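Local structure of beta-lactamase (Klebsiella pneumoniae, 6KBY) at residues 68-74 and 226-232; 321-325 and 349-355; 325-331 and 343-349. The protein probably hydrolyses beta-lactam antibiotics to substituted beta-amino acids as a plasmid-borne class C serine enzyme, and carries adenosine monophosphate bound covalently in its active site. One frame throughout, in Å; residues are numbered along the deposited sequence.

Interaction 1 of 3, residues 68-74 and 226-232; sequences EVGSLSK and EAYGIKT. With AMP (adenosine monophosphate), chain B.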
loop_
_atom_site.group_PDB
_atom_site.type_symbol
_atom_site.label_atom_id
_atom_site.label_comp_id
_atom_site.label_asym_id
_atom_site.label_seq_id
_atom_site.Cartn_x
_atom_site.Cartn_y
_atom_site.Cartn_z
ATOM N N GLU A 68 7.347 -8.982 3.348
ATOM C CA GLU A 68 6.023 -8.896 2.753
ATOM C C GLU A 68 5.351 -7.625 3.238
ATOM O O GLU A 68 5.419 -7.284 4.424
ATOM C CB GLU A 68 5.177 -10.097 3.173
ATOM C CG GLU A 68 5.750 -11.408 2.677
ATOM C CD GLU A 68 5.074 -12.647 3.239
ATOM O OE1 GLU A 68 4.053 -12.535 3.950
ATOM O OE2 GLU A 68 5.583 -13.752 2.964
ATOM N N VAL A 69 4.687 -6.922 2.325
ATOM C CA VAL A 69 3.993 -5.700 2.690
ATOM C C VAL A 69 2.488 -5.781 2.507
ATOM O O VAL A 69 1.794 -4.787 2.752
ATOM C CB VAL A 69 4.591 -4.459 2.001
ATOM C CG1 VAL A 69 6.049 -4.309 2.415
ATOM C CG2 VAL A 69 4.462 -4.557 0.490
ATOM N N GLY A 70 1.952 -6.943 2.134
ATOM C CA GLY A 70 0.512 -7.097 2.069
ATOM C C GLY A 70 -0.143 -5.979 1.282
ATOM O O GLY A 70 0.257 -5.718 0.150
ATOM N N SER A 71 -1.088 -5.247 1.882
ATOM C CA SER A 71 -1.871 -4.256 1.138
ATOM C C SER A 71 -1.120 -3.002 0.720
ATOM O O SER A 71 -1.704 -2.200 -0.020
ATOM C CB SER A 71 -3.112 -3.848 1.910
ATOM O OG SER A 71 -3.956 -4.967 2.036
ATOM N N LEU A 72 0.128 -2.778 1.140
ATOM C CA LEU A 72 0.869 -1.743 0.432
ATOM C C LEU A 72 0.861 -2.048 -1.051
ATOM O O LEU A 72 0.919 -1.128 -1.872
ATOM C CB LEU A 72 2.302 -1.614 0.941
ATOM C CG LEU A 72 2.462 -1.196 2.399
ATOM C CD1 LEU A 72 3.905 -0.826 2.692
ATOM C CD2 LEU A 72 1.530 -0.050 2.704
ATOM N N SER A 73 0.719 -3.337 -1.398
ATOM C CA SER A 73 0.666 -3.753 -2.791
ATOM C C SER A 73 -0.476 -3.089 -3.546
ATOM O O SER A 73 -0.370 -2.887 -4.758
ATOM C CB SER A 73 0.507 -5.270 -2.863
ATOM O OG SER A 73 1.526 -5.939 -2.135
ATOM N N LYS A 74 -1.574 -2.762 -2.859
ATOM C CA LYS A 74 -2.703 -2.144 -3.545
ATOM C C LYS A 74 -2.312 -0.812 -4.165
ATOM O O LYS A 74 -2.870 -0.417 -5.199
ATOM C CB LYS A 74 -3.871 -1.942 -2.580
ATOM C CG LYS A 74 -4.411 -3.229 -1.974
ATOM C CD LYS A 74 -5.748 -3.000 -1.280
ATOM C CE LYS A 74 -6.464 -4.308 -0.984
ATOM N NZ LYS A 74 -5.620 -5.216 -0.161
ATOM N N GLU A 226 -2.078 -8.345 -7.238
ATOM C CA GLU A 226 -2.640 -7.001 -7.216
ATOM C C GLU A 226 -2.918 -6.534 -5.795
ATOM O O GLU A 226 -2.673 -5.368 -5.457
ATOM C CB GLU A 226 -3.960 -7.011 -7.984
ATOM C CG GLU A 226 -3.858 -7.092 -9.495
ATOM C CD GLU A 226 -3.758 -8.494 -10.071
ATOM O OE1 GLU A 226 -3.450 -9.473 -9.354
ATOM O OE2 GLU A 226 -3.993 -8.597 -11.301
ATOM N N ALA A 227 -3.461 -7.422 -4.958
ATOM C CA ALA A 227 -3.961 -7.033 -3.647
ATOM C C ALA A 227 -2.926 -7.131 -2.540
ATOM O O ALA A 227 -2.993 -6.348 -1.585
ATOM C CB ALA A 227 -5.187 -7.872 -3.277
ATOM N N TYR A 228 -1.979 -8.074 -2.639
ATOM C CA TYR A 228 -1.109 -8.324 -1.484
ATOM C C TYR A 228 0.232 -8.961 -1.841
ATOM O O TYR A 228 0.874 -9.491 -0.930
ATOM C CB TYR A 228 -1.838 -9.190 -0.431
ATOM C CG TYR A 228 -2.392 -10.505 -0.975
ATOM C CD1 TYR A 228 -1.561 -11.605 -1.207
ATOM C CD2 TYR A 228 -3.743 -10.639 -1.276
ATOM C CE1 TYR A 228 -2.066 -12.810 -1.725
ATOM C CE2 TYR A 228 -4.259 -11.840 -1.784
ATOM C CZ TYR A 228 -3.413 -12.922 -2.018
ATOM O OH TYR A 228 -3.899 -14.113 -2.540
ATOM N N GLY A 229 0.702 -8.907 -3.083
ATOM C CA GLY A 229 1.832 -9.730 -3.481
ATOM C C GLY A 229 3.242 -9.186 -3.309
ATOM O O GLY A 229 4.185 -9.962 -3.484
ATOM N N ILE A 230 3.439 -7.912 -2.980
ATOM C CA ILE A 230 4.775 -7.317 -3.045
ATOM C C ILE A 230 5.639 -7.759 -1.866
ATOM O O ILE A 230 5.201 -7.734 -0.706
ATOM C CB ILE A 230 4.685 -5.783 -3.119
ATOM C CG1 ILE A 230 4.037 -5.335 -4.436
ATOM C CG2 ILE A 230 6.055 -5.147 -2.925
ATOM C CD1 ILE A 230 4.941 -5.425 -5.656
ATOM N N LYS A 231 6.891 -8.121 -2.168
ATOM C CA LYS A 231 7.968 -8.252 -1.194
ATOM C C LYS A 231 9.029 -7.226 -1.568
ATOM O O LYS A 231 9.374 -7.101 -2.746
ATOM C CB LYS A 231 8.586 -9.657 -1.241
ATOM C CG LYS A 231 7.639 -10.798 -0.878
ATOM C CD LYS A 231 6.884 -11.295 -2.124
ATOM C CE LYS A 231 5.693 -12.149 -1.801
ATOM N NZ LYS A 231 5.131 -12.499 -3.113
ATOM N N THR A 232 9.541 -6.488 -0.581
ATOM C CA THR A 232 10.391 -5.345 -0.892
ATOM C C THR A 232 11.224 -4.974 0.332
ATOM O O THR A 232 11.006 -5.477 1.436
ATOM C CB THR A 232 9.533 -4.175 -1.387
ATOM O OG1 THR A 232 10.368 -3.086 -1.780
ATOM C CG2 THR A 232 8.583 -3.715 -0.305
HETATM P P AMP B . -4.151 -5.573 3.458
HETATM O O1P AMP B . -2.805 -5.871 4.042
HETATM O O2P AMP B . -5.070 -4.643 4.205
HETATM O "O5'" AMP B . -4.907 -6.927 3.115
HETATM C "C5'" AMP B . -4.235 -7.967 2.419
HETATM C "C4'" AMP B . -3.947 -9.144 3.314
HETATM O "O4'" AMP B . -5.189 -9.814 3.665
HETATM C "C3'" AMP B . -3.091 -10.239 2.693
HETATM O "O3'" AMP B . -1.704 -9.962 2.757
HETATM C "C2'" AMP B . -3.514 -11.480 3.463
HETATM O "O2'" AMP B . -2.901 -11.512 4.746
HETATM C "C1'" AMP B . -5.006 -11.215 3.647
HETATM N N9 AMP B . -5.800 -11.765 2.532
HETATM C C8 AMP B . -6.464 -11.041 1.603
HETATM N N7 AMP B . -7.099 -11.850 0.714
HETATM C C5 AMP B . -6.833 -13.121 1.076
HETATM C C6 AMP B . -7.192 -14.464 0.569
HETATM N N6 AMP B . -7.972 -14.606 -0.528
HETATM N N1 AMP B . -6.708 -15.540 1.234
HETATM C C2 AMP B . -5.927 -15.408 2.325
HETATM N N3 AMP B . -5.564 -14.217 2.841
HETATM C C4 AMP B . -5.979 -13.060 2.272
HETATM O O HOH W 1 3.172 -9.167 0.576
#

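Interaction 2 of 3, residues 321-325 and 349-355; sequences KTGST and NYSIDQR. With AMP (adenosine monophosphate), chain B.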
loop_
_atom_site.group_PDB
_atom_site.type_symbol
_atom_site.label_atom_id
_atom_site.label_comp_id
_atom_site.label_asym_id
_atom_site.label_seq_id
_atom_site.Cartn_x
_atom_site.Cartn_y
_atom_site.Cartn_z
ATOM N N LYS A 321 -0.903 4.287 4.000
ATOM C CA LYS A 321 -1.483 2.984 3.711
ATOM C C LYS A 321 -0.888 1.949 4.655
ATOM O O LYS A 321 0.330 1.904 4.854
ATOM C CB LYS A 321 -1.218 2.564 2.262
ATOM C CG LYS A 321 -1.942 1.274 1.858
ATOM C CD LYS A 321 -3.451 1.478 1.691
ATOM C CE LYS A 321 -4.194 0.157 1.531
ATOM N NZ LYS A 321 -4.313 -0.576 2.815
ATOM N N THR A 322 -1.752 1.109 5.218
ATOM C CA THR A 322 -1.345 -0.057 5.986
ATOM C C THR A 322 -1.249 -1.284 5.084
ATOM O O THR A 322 -1.901 -1.379 4.038
ATOM C CB THR A 322 -2.365 -0.349 7.087
ATOM O OG1 THR A 322 -3.670 -0.417 6.505
ATOM C CG2 THR A 322 -2.339 0.724 8.179
ATOM N N GLY A 323 -0.457 -2.255 5.530
ATOM C CA GLY A 323 -0.439 -3.540 4.861
ATOM C C GLY A 323 -0.032 -4.649 5.803
ATOM O O GLY A 323 0.840 -4.453 6.657
ATOM N N SER A 324 -0.649 -5.820 5.659
ATOM C CA SER A 324 -0.315 -6.944 6.521
ATOM C C SER A 324 -0.452 -8.241 5.744
ATOM O O SER A 324 -1.164 -8.312 4.746
ATOM C CB SER A 324 -1.236 -7.037 7.745
ATOM O OG SER A 324 -1.414 -5.777 8.372
ATOM N N THR A 325 0.243 -9.266 6.223
ATOM C CA THR A 325 -0.042 -10.656 5.891
ATOM C C THR A 325 -0.111 -11.420 7.208
ATOM O O THR A 325 0.048 -10.844 8.287
ATOM C CB THR A 325 1.026 -11.267 4.978
ATOM O OG1 THR A 325 2.261 -11.319 5.695
ATOM C CG2 THR A 325 1.209 -10.456 3.694
ATOM N N ASN A 349 2.688 -9.491 12.304
ATOM C CA ASN A 349 1.502 -8.661 12.110
ATOM C C ASN A 349 1.050 -8.172 13.482
ATOM O O ASN A 349 0.367 -8.893 14.216
ATOM C CB ASN A 349 0.422 -9.494 11.427
ATOM C CG ASN A 349 -0.857 -8.721 11.155
ATOM O OD1 ASN A 349 -1.077 -7.627 11.677
ATOM N ND2 ASN A 349 -1.723 -9.307 10.340
ATOM N N TYR A 350 1.430 -6.948 13.835
ATOM C CA TYR A 350 1.023 -6.317 15.083
ATOM C C TYR A 350 0.037 -5.194 14.777
ATOM O O TYR A 350 -0.079 -4.736 13.639
ATOM C CB TYR A 350 2.245 -5.817 15.868
ATOM C CG TYR A 350 2.960 -4.667 15.200
ATOM C CD1 TYR A 350 3.764 -4.864 14.081
ATOM C CD2 TYR A 350 2.819 -3.375 15.683
ATOM C CE1 TYR A 350 4.402 -3.802 13.465
ATOM C CE2 TYR A 350 3.455 -2.312 15.071
ATOM C CZ TYR A 350 4.243 -2.531 13.964
ATOM O OH TYR A 350 4.861 -1.461 13.361
ATOM N N SER A 351 -0.678 -4.747 15.801
ATOM C CA SER A 351 -1.895 -3.985 15.557
ATOM C C SER A 351 -1.638 -2.643 14.874
ATOM O O SER A 351 -0.639 -1.958 15.118
ATOM C CB SER A 351 -2.704 -3.802 16.839
ATOM O OG SER A 351 -1.991 -3.041 17.789
ATOM N N ILE A 352 -2.577 -2.276 14.009
ATOM C CA ILE A 352 -2.447 -1.067 13.205
ATOM C C ILE A 352 -2.359 0.181 14.074
ATOM O O ILE A 352 -1.606 1.109 13.761
ATOM C CB ILE A 352 -3.586 -0.995 12.173
ATOM C CG1 ILE A 352 -3.262 -1.913 10.989
ATOM C CG2 ILE A 352 -3.800 0.425 11.700
ATOM C CD1 ILE A 352 -4.424 -2.137 10.050
ATOM N N ASP A 353 -3.114 0.231 15.177
ATOM C CA ASP A 353 -3.058 1.414 16.034
ATOM C C ASP A 353 -1.634 1.696 16.503
ATOM O O ASP A 353 -1.228 2.857 16.613
ATOM C CB ASP A 353 -4.001 1.263 17.229
ATOM C CG ASP A 353 -3.517 0.235 18.221
ATOM O OD1 ASP A 353 -3.465 -0.949 17.851
ATOM O OD2 ASP A 353 -3.174 0.610 19.363
ATOM N N GLN A 354 -0.856 0.646 16.773
ATOM C CA GLN A 354 0.529 0.846 17.185
ATOM C C GLN A 354 1.394 1.347 16.034
ATOM O O GLN A 354 2.254 2.213 16.236
ATOM C CB GLN A 354 1.101 -0.447 17.753
ATOM C CG GLN A 354 0.418 -0.906 19.016
ATOM C CD GLN A 354 1.062 -2.154 19.548
ATOM O OE1 GLN A 354 2.056 -2.090 20.264
ATOM N NE2 GLN A 354 0.520 -3.300 19.175
ATOM N N ARG A 355 1.201 0.803 14.827
ATOM C CA ARG A 355 1.955 1.290 13.672
ATOM C C ARG A 355 1.723 2.779 13.479
ATOM O O ARG A 355 2.666 3.563 13.308
ATOM C CB ARG A 355 1.512 0.561 12.401
ATOM C CG ARG A 355 1.548 -0.943 12.494
ATOM C CD ARG A 355 1.129 -1.604 11.193
ATOM N NE ARG A 355 0.679 -2.967 11.445
ATOM C CZ ARG A 355 0.157 -3.768 10.518
ATOM N NH1 ARG A 355 0.039 -3.353 9.260
ATOM N NH2 ARG A 355 -0.248 -4.987 10.858
HETATM P P AMP B . -4.151 -5.573 3.458
HETATM O O1P AMP B . -2.805 -5.871 4.042
HETATM O O2P AMP B . -5.070 -4.643 4.205
HETATM O "O5'" AMP B . -4.907 -6.927 3.115
HETATM C "C5'" AMP B . -4.235 -7.967 2.419
HETATM C "C4'" AMP B . -3.947 -9.144 3.314
HETATM O "O4'" AMP B . -5.189 -9.814 3.665
HETATM C "C3'" AMP B . -3.091 -10.239 2.693
HETATM O "O3'" AMP B . -1.704 -9.962 2.757
HETATM C "C2'" AMP B . -3.514 -11.480 3.463
HETATM O "O2'" AMP B . -2.901 -11.512 4.746
HETATM C "C1'" AMP B . -5.006 -11.215 3.647
HETATM N N9 AMP B . -5.800 -11.765 2.532
HETATM C C8 AMP B . -6.464 -11.041 1.603
HETATM N N7 AMP B . -7.099 -11.850 0.714
HETATM C C5 AMP B . -6.833 -13.121 1.076
HETATM C C6 AMP B . -7.192 -14.464 0.569
HETATM N N6 AMP B . -7.972 -14.606 -0.528
HETATM N N1 AMP B . -6.708 -15.540 1.234
HETATM C C2 AMP B . -5.927 -15.408 2.325
HETATM N N3 AMP B . -5.564 -14.217 2.841
HETATM C C4 AMP B . -5.979 -13.060 2.272
#

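Interaction 3 of 3, residues 325-331 and 343-349; sequences TNGFGAY and VMLANKN. With AMP (adenosine monophosphate), chain B.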
loop_
_atom_site.group_PDB
_atom_site.type_symbol
_atom_site.label_atom_id
_atom_site.label_comp_id
_atom_site.label_asym_id
_atom_site.label_seq_id
_atom_site.Cartn_x
_atom_site.Cartn_y
_atom_site.Cartn_z
ATOM N N THR A 325 0.243 -9.266 6.223
ATOM C CA THR A 325 -0.042 -10.656 5.891
ATOM C C THR A 325 -0.111 -11.420 7.208
ATOM O O THR A 325 0.048 -10.844 8.287
ATOM C CB THR A 325 1.026 -11.267 4.978
ATOM O OG1 THR A 325 2.261 -11.319 5.695
ATOM C CG2 THR A 325 1.209 -10.456 3.694
ATOM N N ASN A 326 -0.337 -12.735 7.138
ATOM C CA ASN A 326 -0.383 -13.509 8.376
ATOM C C ASN A 326 0.904 -13.375 9.171
ATOM O O ASN A 326 0.889 -13.509 10.400
ATOM C CB ASN A 326 -0.657 -14.984 8.086
ATOM C CG ASN A 326 -2.091 -15.245 7.704
ATOM O OD1 ASN A 326 -2.949 -14.383 7.857
ATOM N ND2 ASN A 326 -2.365 -16.450 7.218
ATOM N N GLY A 327 2.022 -13.122 8.499
ATOM C CA GLY A 327 3.286 -13.044 9.195
ATOM C C GLY A 327 3.951 -11.682 9.265
ATOM O O GLY A 327 5.026 -11.580 9.853
ATOM N N PHE A 328 3.347 -10.632 8.693
ATOM C CA PHE A 328 4.028 -9.351 8.530
ATOM C C PHE A 328 3.085 -8.179 8.775
ATOM O O PHE A 328 1.877 -8.268 8.539
ATOM C CB PHE A 328 4.587 -9.179 7.110
ATOM C CG PHE A 328 5.760 -10.066 6.786
ATOM C CD1 PHE A 328 5.574 -11.399 6.440
ATOM C CD2 PHE A 328 7.046 -9.553 6.782
ATOM C CE1 PHE A 328 6.652 -12.198 6.104
ATOM C CE2 PHE A 328 8.122 -10.352 6.457
ATOM C CZ PHE A 328 7.926 -11.677 6.119
ATOM N N GLY A 329 3.667 -7.057 9.199
ATOM C CA GLY A 329 2.914 -5.832 9.400
ATOM C C GLY A 329 3.707 -4.627 8.941
ATOM O O GLY A 329 4.843 -4.420 9.394
ATOM N N ALA A 330 3.111 -3.827 8.052
ATOM C CA ALA A 330 3.781 -2.725 7.380
ATOM C C ALA A 330 2.926 -1.465 7.438
ATOM O O ALA A 330 1.701 -1.519 7.578
ATOM C CB ALA A 330 4.066 -3.084 5.917
ATOM N N TYR A 331 3.584 -0.319 7.277
ATOM C CA TYR A 331 2.878 0.954 7.227
ATOM C C TYR A 331 3.739 1.968 6.494
ATOM O O TYR A 331 4.960 1.986 6.677
ATOM C CB TYR A 331 2.566 1.457 8.642
ATOM C CG TYR A 331 1.784 2.757 8.713
ATOM C CD1 TYR A 331 0.499 2.849 8.181
ATOM C CD2 TYR A 331 2.310 3.881 9.345
ATOM C CE1 TYR A 331 -0.234 4.025 8.263
ATOM C CE2 TYR A 331 1.587 5.058 9.421
ATOM C CZ TYR A 331 0.315 5.125 8.887
ATOM O OH TYR A 331 -0.384 6.308 8.988
ATOM N N VAL A 343 8.554 4.592 6.383
ATOM C CA VAL A 343 8.205 3.212 6.078
ATOM C C VAL A 343 8.546 2.392 7.317
ATOM O O VAL A 343 9.675 2.467 7.814
ATOM C CB VAL A 343 9.027 2.695 4.883
ATOM C CG1 VAL A 343 8.648 1.262 4.548
ATOM C CG2 VAL A 343 8.877 3.609 3.676
ATOM N N MET A 344 7.590 1.606 7.814
ATOM C CA MET A 344 7.833 0.718 8.946
ATOM C C MET A 344 7.483 -0.695 8.518
ATOM O O MET A 344 6.316 -0.976 8.230
ATOM C CB MET A 344 6.969 1.117 10.141
ATOM C CG MET A 344 7.298 2.476 10.721
ATOM S SD MET A 344 5.992 3.130 11.781
ATOM C CE MET A 344 5.829 1.830 13.006
ATOM N N LEU A 345 8.480 -1.580 8.496
ATOM C CA LEU A 345 8.285 -2.969 8.107
ATOM C C LEU A 345 8.611 -3.882 9.278
ATOM O O LEU A 345 9.620 -3.689 9.964
ATOM C CB LEU A 345 9.186 -3.340 6.930
ATOM C CG LEU A 345 9.102 -2.411 5.720
ATOM C CD1 LEU A 345 9.986 -2.924 4.602
ATOM C CD2 LEU A 345 7.666 -2.256 5.248
ATOM N N ALA A 346 7.766 -4.888 9.491
ATOM C CA ALA A 346 7.945 -5.858 10.561
ATOM C C ALA A 346 7.583 -7.243 10.050
ATOM O O ALA A 346 6.678 -7.396 9.220
ATOM C CB ALA A 346 7.038 -5.552 11.755
ATOM N N ASN A 347 8.268 -8.258 10.582
ATOM C CA ASN A 347 7.934 -9.654 10.299
ATOM C C ASN A 347 7.080 -10.290 11.396
ATOM O O ASN A 347 7.210 -11.482 11.726
ATOM C CB ASN A 347 9.162 -10.489 9.944
ATOM C CG ASN A 347 10.158 -10.593 11.072
ATOM O OD1 ASN A 347 10.027 -9.914 12.093
ATOM N ND2 ASN A 347 11.182 -11.429 10.884
ATOM N N LYS A 348 6.181 -9.490 11.957
ATOM C CA LYS A 348 5.027 -9.975 12.693
ATOM C C LYS A 348 3.906 -8.980 12.442
ATOM O O LYS A 348 4.153 -7.776 12.329
ATOM C CB LYS A 348 5.306 -10.115 14.194
ATOM C CG LYS A 348 4.093 -10.567 15.001
ATOM C CD LYS A 348 4.456 -10.914 16.429
ATOM C CE LYS A 348 5.066 -12.296 16.515
ATOM N NZ LYS A 348 4.047 -13.360 16.269
ATOM N N ASN A 349 2.688 -9.491 12.304
ATOM C CA ASN A 349 1.502 -8.661 12.110
ATOM C C ASN A 349 1.050 -8.172 13.482
ATOM O O ASN A 349 0.367 -8.893 14.216
ATOM C CB ASN A 349 0.422 -9.494 11.427
ATOM C CG ASN A 349 -0.857 -8.721 11.155
ATOM O OD1 ASN A 349 -1.077 -7.627 11.677
ATOM N ND2 ASN A 349 -1.723 -9.307 10.340
HETATM P P AMP B . -4.151 -5.573 3.458
HETATM O O1P AMP B . -2.805 -5.871 4.042
HETATM O O2P AMP B . -5.070 -4.643 4.205
HETATM O "O5'" AMP B . -4.907 -6.927 3.115
HETATM C "C5'" AMP B . -4.235 -7.967 2.419
HETATM C "C4'" AMP B . -3.947 -9.144 3.314
HETATM O "O4'" AMP B . -5.189 -9.814 3.665
HETATM C "C3'" AMP B . -3.091 -10.239 2.693
HETATM O "O3'" AMP B . -1.704 -9.962 2.757
HETATM C "C2'" AMP B . -3.514 -11.480 3.463
HETATM O "O2'" AMP B . -2.901 -11.512 4.746
HETATM C "C1'" AMP B . -5.006 -11.215 3.647
HETATM N N9 AMP B . -5.800 -11.765 2.532
HETATM C C8 AMP B . -6.464 -11.041 1.603
HETATM N N7 AMP B . -7.099 -11.850 0.714
HETATM C C5 AMP B . -6.833 -13.121 1.076
HETATM C C6 AMP B . -7.192 -14.464 0.569
HETATM N N6 AMP B . -7.972 -14.606 -0.528
HETATM N N1 AMP B . -6.708 -15.540 1.234
HETATM C C2 AMP B . -5.927 -15.408 2.325
HETATM N N3 AMP B . -5.564 -14.217 2.841
HETATM C C4 AMP B . -5.979 -13.060 2.272
HETATM O O HOH W 2 1.967 -12.211 12.589
HETATM O O HOH W 3 5.201 -1.994 10.721
#

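Interaction 1 of 3, residues 68-74 and 226-232
S73 OG and the backbone of I230 form the polar centre of this buried contact. I230 N gives S73 OG a nearly straight hydrogen bond of 2.9 Å, and the same hydroxyl donates to G70 O at 2.6 Å from S73 OG, so it is gripped on the donor and the acceptor side and pins the turn before helix 72-86 to the chain after helix 224-228. Nearer the ligand, K74 NZ donates to A227 O, 3.2 Å away and tilted 28° from the carbonyl plane. A bend at the last torsion of K74 (chi4 57°) turns NZ back to S71 OG as well, 2.8 Å from K74 NZ, and N158 OD1 is a further acceptor. Backbone bonding continues with V69 N to I230 O, and one water accepts from G70 N while donating to Y228 O and I230 O. Apolar contact is local: V69 CG2 packs on I230 CG2 and V69 CG1 on T232 CG2, while the stems of E68 and K231 run side by side on one face of a small antiparallel sheet; E68 ends on Y205, V218 and T325. The ligand completes the site. S71 OG is bonded covalently to AMP P, S71 N donates to AMP O1P at 2.8 Å, and Y228 CB lies 3.3 Å from AMP O3', its ring beside the ribose. G70, at positive phi within the type II' turn V69-L72, has its CA close to the same ribose hydroxyl. A serine at a helix start followed three residues later by this lysine is the SxxK arrangement of the serine beta-lactamase active site.

Interaction 2 of 3, residues 321-325 and 349-355
R355 grips S324 OG end-on: NH2 at 2.9 Å and NH1 at 3.0 Å from S324 OG both donate to this one oxygen, which lies 5° from the guanidinium plane. The other edge is held too, because NE and NH2 of R355 both donate to Y350 O, and NH1 has A330 O as a further acceptor. With its chain extended from CG to NE, R355 thus brings a flat group whose rotation is fixed by partners around its rim, with I352 CG1 over one face, and with NE above the centre of the Y350 ring. This is the tight part. Toward solvent the contact thins out. T322 CG2 meets I352 CG2 at 3.8 Å, the two side chains crossing at about a right angle, and exposed N349 lays its amide against S324 CB, with ND2 making a weak bond to T325 O, 3.1 Å from N349 ND2. While its side chain meets R355, S324 uses its backbone for AMP: S324 N donates to AMP O1P at 2.7 Å and S324 O accepts from AMP O3'. K321, T322 and G323 form the KTG motif on the strand that borders the active site of class C beta-lactamases, here joined to the C-terminal helix 352-364.

Interaction 3 of 3, residues 325-331 and 343-349
The ring of F328 leans on N347 across the mouth of the hairpin. F328 CE2 lies 3.6 Å from N347 CB, and ring and amide planes stand 58° apart. F328 CG sits beside its own backbone N (chi1 -70°), which brings F328 CD2 to 3.3 Å from A346 O and leaves the rest of the ring against F67 and E68. N347 holds CG between its backbone N and carbonyl carbon (chi1 63°), and its amide turns away from the ring to G34 N and L52 O. Further along, the two faces of the pair differ. A330 CB touches L345 CD2 at 3.8 Å on the face turned to helix 234-244, where L345 meets L237. On the other face Y331 and M344 diverge: the sulfur comes near the plane of the tyrosine ring at its edge, with Y331 CD2 4.5 Å from M344 SD, and both side chains pack against helix 352-364. The Y331 hydroxyl is held by N320 and W318. Opposite A346, G329 has no side chain; A346 CB approaches G329 O at 3.4 Å, and K348 O and the N349 backbone close over it. Main-chain bonds set the antiparallel register: G329 N to A346 O, Y331 N to M344 O and M344 N to Y331 O, the last at 2.9 Å between M344 N and Y331 O; the return bond from A346 N to G329 O is weak. One water bridges N326 O and N349 N where the strands part, and another donates to G329 O. T325 CG2 lies 3.1 Å from AMP O3', so the open end of this beta hairpin, within the large antiparallel sheet of the beta-lactamase fold, borders the ligand pocket.

Overall arrangement
From the N terminus, interaction 1 comes first: it closes a loop of about 150 residues, with more helix than strand, by joining the start of helix 72-86 to residues 226-232, and is complete before the other two begin. Residues 321-325 then open interaction 2, which closes on 349-355 and ties strand 317-325 to helix 352-364. Interaction 3 nests inside that loop, pairing strands 328-335 and 340-346, and shares T325 and N349 with it. The sheet carries on from one to the other through G323 O and A330 N. Interaction 1 meets both through E68 and T325, and V69 packs on L345. All three border AMP, joining the helical region to the sheet around the active site.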